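Local coordinates for protein glycerol-3-phosphate dehydrogenase [NAD(+)] (Dunaliella salina, PDB 6IUY) that probably interconverts dihydroxyacetone phosphate and sn-glycerol 3-phosphate with NAD(H), and carries a second, haloacid dehalogenase-like domain that binds magnesium, at residues 391-396 with 404-409; 425-430 with 455-460; 539-544 with 598-603. All coordinates share one frame; numbering follows the deposited sequence.

Contact 1 of 3, residues 391-396 with 404-409; sequences LISQMV and CSVLMG
S393, V396, C404 and V406 form a buried helix-on-strand contact in the NAD-binding half of the dehydrogenase, where helix 392-400 lies on the mixed sheet and the chain turns back into strand 404-408. The two axes come within 7.9 Å and run nearly antiparallel, at 158°, which follows from the short connection of residues 401-403 between helix and strand. No hydrogen bond crosses between the segments; small side chains do the packing. C404 touches both S393 and V396. Its SG is turned opposite the backbone N (chi1 -172°), which lays the sulfur along S393, 4.0 Å from S393 CB, while C404 CB faces the CG1 branch of V396 at 3.9 Å. Two residues along the strand, V406 meets S393 CB with its CG1 branch, at 3.8 Å, so the short serine side chain is met by both C404 and V406. The hydroxyl of S393 is not spent on the strand: OG is hydrogen-bonded to the carboxylate of E458, which satisfies a polar atom in a buried setting. The side chain of Q394, in the first turn, folds back so that OE1 accepts the amide N of L391, the residue just before the helix, at 2.8 Å. Strand 404-408 is flanked by strands 374-377 and 422-427, while helix 356-366 packs against M395 and V396 and helix 454-477 touches L391, I392, S393 and V406.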
loop_
_atom_site.group_PDB
_atom_site.type_symbol
_atom_site.label_atom_id
_atom_site.label_comp_id
_atom_site.label_asym_id
_atom_site.label_seq_id
_atom_site.Cartn_x
_atom_site.Cartn_y
_atom_site.Cartn_z
ATOM N N LEU A 391 6.412 -21.329 1.684
ATOM C CA LEU A 391 5.004 -21.032 1.946
ATOM C C LEU A 391 4.149 -22.203 1.464
ATOM O O LEU A 391 4.628 -23.077 0.745
ATOM C CB LEU A 391 4.573 -19.730 1.267
ATOM C CG LEU A 391 5.468 -18.548 1.642
ATOM C CD1 LEU A 391 5.024 -17.247 0.976
ATOM C CD2 LEU A 391 5.511 -18.422 3.152
ATOM N N ILE A 392 2.882 -22.229 1.843
ATOM C CA ILE A 392 2.091 -23.399 1.518
ATOM C C ILE A 392 2.034 -23.645 0.009
ATOM O O ILE A 392 2.115 -24.796 -0.439
ATOM C CB ILE A 392 0.679 -23.300 2.068
ATOM C CG1 ILE A 392 0.741 -22.986 3.560
ATOM C CG2 ILE A 392 -0.072 -24.640 1.821
ATOM C CD1 ILE A 392 1.819 -23.788 4.287
ATOM N N SER A 393 1.917 -22.582 -0.780
ATOM C CA SER A 393 1.786 -22.765 -2.215
ATOM C C SER A 393 3.077 -23.348 -2.804
ATOM O O SER A 393 3.032 -24.119 -3.762
ATOM C CB SER A 393 1.420 -21.457 -2.908
ATOM O OG SER A 393 2.586 -20.740 -3.273
ATOM N N GLN A 394 4.224 -23.013 -2.222
ATOM C CA GLN A 394 5.469 -23.586 -2.708
ATOM C C GLN A 394 5.566 -25.034 -2.257
ATOM O O GLN A 394 6.195 -25.852 -2.919
ATOM C CB GLN A 394 6.691 -22.801 -2.214
ATOM C CG GLN A 394 6.631 -21.287 -2.454
ATOM C CD GLN A 394 7.792 -20.559 -1.790
ATOM O OE1 GLN A 394 7.956 -20.599 -0.568
ATOM N NE2 GLN A 394 8.623 -19.924 -2.596
ATOM N N MET A 395 4.945 -25.343 -1.125
ATOM C CA MET A 395 4.967 -26.688 -0.575
ATOM C C MET A 395 4.142 -27.621 -1.447
ATOM O O MET A 395 4.534 -28.755 -1.705
ATOM C CB MET A 395 4.432 -26.688 0.853
ATOM C CG MET A 395 4.320 -28.062 1.461
ATOM S SD MET A 395 3.460 -28.011 3.044
ATOM C CE MET A 395 4.612 -27.071 4.028
ATOM N N VAL A 396 3.007 -27.123 -1.922
ATOM C CA VAL A 396 2.117 -27.921 -2.737
ATOM C C VAL A 396 2.734 -28.224 -4.093
ATOM O O VAL A 396 2.658 -29.354 -4.591
ATOM C CB VAL A 396 0.775 -27.223 -2.924
ATOM C CG1 VAL A 396 -0.016 -27.875 -4.063
ATOM C CG2 VAL A 396 -0.003 -27.253 -1.616
ATOM N N CYS A 404 -0.045 -23.935 -7.814
ATOM C CA CYS A 404 -0.907 -23.581 -6.694
ATOM C C CYS A 404 -1.077 -22.074 -6.552
ATOM O O CYS A 404 -0.115 -21.355 -6.292
ATOM C CB CYS A 404 -0.352 -24.179 -5.405
ATOM S SG CYS A 404 -1.455 -23.995 -3.960
ATOM N N SER A 405 -2.310 -21.616 -6.734
ATOM C CA SER A 405 -2.675 -20.229 -6.492
ATOM C C SER A 405 -2.864 -19.994 -4.982
ATOM O O SER A 405 -2.746 -20.940 -4.193
ATOM C CB SER A 405 -3.965 -19.891 -7.239
ATOM O OG SER A 405 -3.833 -20.145 -8.625
ATOM N N VAL A 406 -3.163 -18.752 -4.588
ATOM C CA VAL A 406 -3.543 -18.441 -3.212
ATOM C C VAL A 406 -4.732 -17.507 -3.166
ATOM O O VAL A 406 -5.015 -16.772 -4.127
ATOM C CB VAL A 406 -2.410 -17.791 -2.413
ATOM C CG1 VAL A 406 -1.213 -18.741 -2.301
ATOM C CG2 VAL A 406 -2.036 -16.408 -3.017
ATOM N N LEU A 407 -5.451 -17.560 -2.051
ATOM C CA LEU A 407 -6.502 -16.596 -1.792
ATOM C C LEU A 407 -6.143 -15.953 -0.467
ATOM O O LEU A 407 -6.131 -16.632 0.559
ATOM C CB LEU A 407 -7.883 -17.256 -1.741
ATOM C CG LEU A 407 -9.153 -16.429 -1.490
ATOM C CD1 LEU A 407 -10.363 -17.259 -1.861
ATOM C CD2 LEU A 407 -9.282 -16.003 -0.036
ATOM N N MET A 408 -5.842 -14.659 -0.499
ATOM C CA MET A 408 -5.416 -13.919 0.696
ATOM C C MET A 408 -6.171 -12.608 0.798
ATOM O O MET A 408 -6.284 -11.885 -0.193
ATOM C CB MET A 408 -3.922 -13.642 0.653
ATOM C CG MET A 408 -3.076 -14.871 0.495
ATOM S SD MET A 408 -2.778 -15.650 2.082
ATOM C CE MET A 408 -2.927 -17.394 1.644
ATOM N N GLY A 409 -6.721 -12.313 1.969
ATOM C CA GLY A 409 -7.494 -11.097 2.137
ATOM C C GLY A 409 -7.813 -10.853 3.601
ATOM O O GLY A 409 -7.508 -11.688 4.459
#

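Contact 2 of 3, residues 425-430 with 455-460; sequences VIAYAN and PGAEMC
A427 and V425 of strand 422-427 pack on A457, near the start of the long helix 454-477, through methyl groups. A427 and A457 meet CB to CB at 4.0 Å, and the CG1 branch of V425 approaches the same A457 CB less closely, at 4.3 Å. V425 and A427 are two apart on the strand and so direct their side chains to one face of the sheet, where the single methyl of A457 is met by both; I426 between them points to the other face. The two alanines allow a close approach, with the A427 and A457 CA atoms 6.7 Å apart. Hydrogen bonding runs within the secondary structure instead: in the helix, M459 N binds P455 O and C460 N binds G456 O, while the strand is paired with 404-408 through V425 and A427 and with 446-451 through I426. Polar groups nearby have partners of their own, as with D453, whose OD1 accepts the amide of G456 in the first turn. Where the nucleotide-binding sheet meets the first helix of the C-terminal, all-helical part, the segments are therefore joined by shape and burial of apolar surface, with no directional bond between them.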
loop_
_atom_site.group_PDB
_atom_site.type_symbol
_atom_site.label_atom_id
_atom_site.label_comp_id
_atom_site.label_asym_id
_atom_site.label_seq_id
_atom_site.Cartn_x
_atom_site.Cartn_y
_atom_site.Cartn_z
ATOM N N VAL A 425 -7.955 -11.044 -2.294
ATOM C CA VAL A 425 -7.137 -11.190 -3.487
ATOM C C VAL A 425 -7.017 -12.673 -3.831
ATOM O O VAL A 425 -6.795 -13.488 -2.937
ATOM C CB VAL A 425 -5.715 -10.642 -3.261
ATOM C CG1 VAL A 425 -4.741 -11.303 -4.216
ATOM C CG2 VAL A 425 -5.674 -9.106 -3.356
ATOM N N ILE A 426 -7.146 -13.027 -5.107
ATOM C CA ILE A 426 -6.690 -14.340 -5.542
ATOM C C ILE A 426 -5.481 -14.155 -6.430
ATOM O O ILE A 426 -5.578 -13.555 -7.488
ATOM C CB ILE A 426 -7.791 -15.137 -6.282
ATOM C CG1 ILE A 426 -8.723 -15.792 -5.253
ATOM C CG2 ILE A 426 -7.159 -16.204 -7.169
ATOM C CD1 ILE A 426 -9.832 -16.674 -5.849
ATOM N N ALA A 427 -4.335 -14.662 -5.987
ATOM C CA ALA A 427 -3.121 -14.563 -6.768
ATOM C C ALA A 427 -2.923 -15.859 -7.536
ATOM O O ALA A 427 -2.674 -16.898 -6.930
ATOM C CB ALA A 427 -1.941 -14.275 -5.875
ATOM N N TYR A 428 -3.034 -15.790 -8.862
ATOM C CA TYR A 428 -3.093 -16.993 -9.697
ATOM C C TYR A 428 -1.721 -17.467 -10.141
ATOM O O TYR A 428 -0.806 -16.665 -10.365
ATOM C CB TYR A 428 -3.993 -16.759 -10.922
ATOM C CG TYR A 428 -3.667 -15.529 -11.751
ATOM C CD1 TYR A 428 -2.515 -15.471 -12.536
ATOM C CD2 TYR A 428 -4.524 -14.430 -11.766
ATOM C CE1 TYR A 428 -2.224 -14.349 -13.297
ATOM C CE2 TYR A 428 -4.241 -13.308 -12.536
ATOM C CZ TYR A 428 -3.093 -13.279 -13.295
ATOM O OH TYR A 428 -2.811 -12.165 -14.044
ATOM N N ALA A 429 -1.590 -18.786 -10.260
ATOM C CA ALA A 429 -0.349 -19.411 -10.694
ATOM C C ALA A 429 -0.128 -19.119 -12.169
ATOM O O ALA A 429 0.999 -18.940 -12.625
ATOM C CB ALA A 429 -0.398 -20.929 -10.436
ATOM N N ASN A 430 -1.235 -19.097 -12.898
ATOM C CA ASN A 430 -1.281 -18.714 -14.296
ATOM C C ASN A 430 -2.682 -18.199 -14.546
ATOM O O ASN A 430 -3.568 -18.431 -13.731
ATOM C CB ASN A 430 -0.942 -19.893 -15.207
ATOM C CG ASN A 430 -1.506 -21.190 -14.691
ATOM O OD1 ASN A 430 -2.719 -21.413 -14.743
ATOM N ND2 ASN A 430 -0.632 -22.050 -14.165
ATOM N N PRO A 455 3.823 -14.667 -4.834
ATOM C CA PRO A 455 4.745 -14.574 -3.697
ATOM C C PRO A 455 4.453 -13.388 -2.754
ATOM O O PRO A 455 4.725 -13.492 -1.561
ATOM C CB PRO A 455 6.127 -14.432 -4.358
ATOM C CG PRO A 455 5.891 -14.229 -5.809
ATOM C CD PRO A 455 4.515 -14.702 -6.139
ATOM N N GLY A 456 3.892 -12.293 -3.261
ATOM C CA GLY A 456 3.643 -11.132 -2.408
ATOM C C GLY A 456 2.391 -11.263 -1.551
ATOM O O GLY A 456 2.420 -10.968 -0.350
ATOM N N ALA A 457 1.296 -11.692 -2.176
ATOM C CA ALA A 457 0.044 -11.972 -1.486
ATOM C C ALA A 457 0.261 -12.984 -0.373
ATOM O O ALA A 457 -0.200 -12.800 0.767
ATOM C CB ALA A 457 -1.017 -12.502 -2.464
ATOM N N GLU A 458 0.976 -14.050 -0.709
ATOM C CA GLU A 458 1.072 -15.176 0.189
ATOM C C GLU A 458 1.947 -14.826 1.373
ATOM O O GLU A 458 1.621 -15.175 2.492
ATOM C CB GLU A 458 1.610 -16.423 -0.530
ATOM C CG GLU A 458 1.412 -17.679 0.297
ATOM C CD GLU A 458 1.759 -18.948 -0.453
ATOM O OE1 GLU A 458 2.558 -18.868 -1.404
ATOM O OE2 GLU A 458 1.228 -20.024 -0.080
ATOM N N MET A 459 3.059 -14.138 1.133
ATOM C CA MET A 459 3.955 -13.765 2.230
ATOM C C MET A 459 3.306 -12.703 3.141
ATOM O O MET A 459 3.513 -12.707 4.358
ATOM C CB MET A 459 5.297 -13.266 1.683
ATOM C CG MET A 459 6.315 -12.987 2.758
ATOM S SD MET A 459 6.977 -14.446 3.586
ATOM C CE MET A 459 8.180 -14.952 2.358
ATOM N N CYS A 460 2.491 -11.821 2.562
ATOM C CA CYS A 460 1.721 -10.878 3.377
ATOM C C CYS A 460 0.719 -11.588 4.267
ATOM O O CYS A 460 0.634 -11.301 5.453
ATOM C CB CYS A 460 0.958 -9.870 2.508
ATOM S SG CYS A 460 1.997 -8.566 1.850
#

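Contact 3 of 3, residues 539-544 with 598-603; sequences KRIAGD and VPPTMI
The end of helix 528-541 and the 3-10 segment that includes P600 approach with the CA atoms of I541 and P600 7.5 Å apart, and no hydrogen bond passes between them. P600 is the residue that both R540 and I541 touch. The ring presents its CB and CG atoms to the helix: CB lies 3.7 Å from I541 CD1, and CG is 3.9 Å from that same methyl. I541, exposed at the surface, reaches the ring with the far end of its chain, and the two side chains pass each other in opposite directions. R540 contributes only its stem, CB lying 4.1 Å from P600 CG. Beyond that carbon the arginine turns from the proline: its chain bends at chi2 (-60°) and carries the guanidinium back past the helix end, where NH2 donates to V547 O and NE makes a weak bond to D544 O. This is surface packing, remote from the nucleotide and substrate, that joins the end of helix 528-541 to the loop after helix 585-594. The helix closes in a Schellman motif, with G543 at positive phi (117°) and backbone bonds from G543 N to R540 O and from D544 N to K539 O turning the chain out of the helix. The carboxylate of D544 then receives the amides of Q546 and V547 through OD2, so V547 is bonded twice, by its N and by its O. In segment 598-603, I603 N binds P600 O and M602 N binds P599 O, shaping the proline-bearing turn. Helix 454-477 runs beside both segments, with L477 touching I541 and I473 touching P600.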
loop_
_atom_site.group_PDB
_atom_site.type_symbol
_atom_site.label_atom_id
_atom_site.label_comp_id
_atom_site.label_asym_id
_atom_site.label_seq_id
_atom_site.Cartn_x
_atom_site.Cartn_y
_atom_site.Cartn_z
ATOM N N LYS A 539 -1.543 -11.180 31.462
ATOM C CA LYS A 539 -1.180 -12.111 32.517
ATOM C C LYS A 539 0.305 -12.021 32.859
ATOM O O LYS A 539 0.676 -12.050 34.032
ATOM C CB LYS A 539 -1.558 -13.539 32.109
ATOM C CG LYS A 539 -3.060 -13.759 32.075
ATOM C CD LYS A 539 -3.420 -15.066 31.395
ATOM C CE LYS A 539 -4.923 -15.216 31.255
ATOM N NZ LYS A 539 -5.586 -15.182 32.586
ATOM N N ARG A 540 1.156 -11.924 31.840
ATOM C CA ARG A 540 2.596 -11.778 32.061
ATOM C C ARG A 540 2.897 -10.567 32.922
ATOM O O ARG A 540 3.681 -10.650 33.862
ATOM C CB ARG A 540 3.354 -11.652 30.740
ATOM C CG ARG A 540 3.826 -12.958 30.182
ATOM C CD ARG A 540 4.768 -13.690 31.120
ATOM N NE ARG A 540 4.733 -15.110 30.798
ATOM C CZ ARG A 540 5.560 -15.710 29.950
ATOM N NH1 ARG A 540 6.523 -15.012 29.352
ATOM N NH2 ARG A 540 5.436 -17.012 29.718
ATOM N N ILE A 541 2.275 -9.442 32.579
ATOM C CA ILE A 541 2.430 -8.194 33.328
ATOM C C ILE A 541 1.979 -8.309 34.785
ATOM O O ILE A 541 2.542 -7.667 35.668
ATOM C CB ILE A 541 1.628 -7.046 32.673
ATOM C CG1 ILE A 541 2.498 -6.273 31.682
ATOM C CG2 ILE A 541 1.062 -6.104 33.732
ATOM C CD1 ILE A 541 2.558 -6.883 30.298
ATOM N N ALA A 542 0.948 -9.117 35.019
ATOM C CA ALA A 542 0.330 -9.240 36.331
ATOM C C ALA A 542 1.118 -10.179 37.242
ATOM O O ALA A 542 0.771 -10.360 38.405
ATOM C CB ALA A 542 -1.105 -9.721 36.192
ATOM N N GLY A 543 2.185 -10.763 36.714
ATOM C CA GLY A 543 2.998 -11.676 37.484
ATOM C C GLY A 543 3.045 -13.099 36.963
ATOM O O GLY A 543 3.994 -13.829 37.234
ATOM N N ASP A 544 2.028 -13.499 36.214
ATOM C CA ASP A 544 1.934 -14.878 35.743
ATOM C C ASP A 544 3.041 -15.213 34.750
ATOM O O ASP A 544 2.880 -15.028 33.547
ATOM C CB ASP A 544 0.569 -15.118 35.096
ATOM C CG ASP A 544 0.305 -16.576 34.827
ATOM O OD1 ASP A 544 -0.850 -16.914 34.490
ATOM O OD2 ASP A 544 1.249 -17.376 34.968
ATOM N N VAL A 598 12.818 -10.563 26.491
ATOM C CA VAL A 598 12.512 -9.144 26.606
ATOM C C VAL A 598 11.147 -9.036 27.267
ATOM O O VAL A 598 10.268 -9.859 27.013
ATOM C CB VAL A 598 12.528 -8.453 25.225
ATOM C CG1 VAL A 598 11.995 -7.025 25.307
ATOM C CG2 VAL A 598 13.934 -8.468 24.660
ATOM N N PRO A 599 10.970 -8.053 28.157
ATOM C CA PRO A 599 9.671 -7.917 28.817
ATOM C C PRO A 599 8.651 -7.354 27.844
ATOM O O PRO A 599 9.027 -6.606 26.937
ATOM C CB PRO A 599 9.955 -6.928 29.951
ATOM C CG PRO A 599 11.066 -6.076 29.403
ATOM C CD PRO A 599 11.928 -7.022 28.597
ATOM N N PRO A 600 7.375 -7.698 28.022
ATOM C CA PRO A 600 6.370 -7.214 27.078
ATOM C C PRO A 600 6.372 -5.691 26.952
ATOM O O PRO A 600 6.016 -5.167 25.894
ATOM C CB PRO A 600 5.048 -7.717 27.675
ATOM C CG PRO A 600 5.439 -8.869 28.575
ATOM C CD PRO A 600 6.814 -8.561 29.076
ATOM N N THR A 601 6.781 -4.989 28.005
ATOM C CA THR A 601 6.720 -3.525 28.004
ATOM C C THR A 601 7.670 -2.882 26.997
ATOM O O THR A 601 7.554 -1.687 26.716
ATOM C CB THR A 601 7.047 -2.940 29.384
ATOM O OG1 THR A 601 8.410 -3.224 29.696
ATOM C CG2 THR A 601 6.149 -3.537 30.461
ATOM N N MET A 602 8.603 -3.660 26.455
ATOM C CA MET A 602 9.568 -3.143 25.482
ATOM C C MET A 602 9.080 -3.213 24.039
ATOM O O MET A 602 9.869 -3.028 23.111
ATOM C CB MET A 602 10.898 -3.900 25.584
ATOM C CG MET A 602 11.737 -3.575 26.819
ATOM S SD MET A 602 12.234 -1.842 26.926
ATOM C CE MET A 602 13.159 -1.645 25.413
ATOM N N ILE A 603 7.791 -3.467 23.837
ATOM C CA ILE A 603 7.289 -3.703 22.479
ATOM C C ILE A 603 7.371 -2.444 21.604
ATOM O O ILE A 603 7.617 -2.547 20.410
ATOM C CB ILE A 603 5.832 -4.237 22.496
ATOM C CG1 ILE A 603 5.404 -4.751 21.111
ATOM C CG2 ILE A 603 4.863 -3.177 22.960
ATOM C CD1 ILE A 603 6.060 -6.014 20.691
#

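Following the chain from the N terminus, contact 1 closes first, a short loop in which seven residues, four of them the rest of helix 392-400, separate its two segments. Contact 2 then spans 24 residues, through helix 431-441 and strand 446-451, and ties the nucleotide-binding sheet to the long helix 454-477. The two abut, joined by the neighbouring strands 404-408 and 422-427 and by a side-chain bond from helix 454-477. Contact 3 closes last, a 53-residue, largely helical excursion in the C-terminal part, its centre about 35 Å from that of contact 1. All three lie in series, none nested or crossed, yet helix 454-477 supplies one side of contact 2 and touches both other contacts.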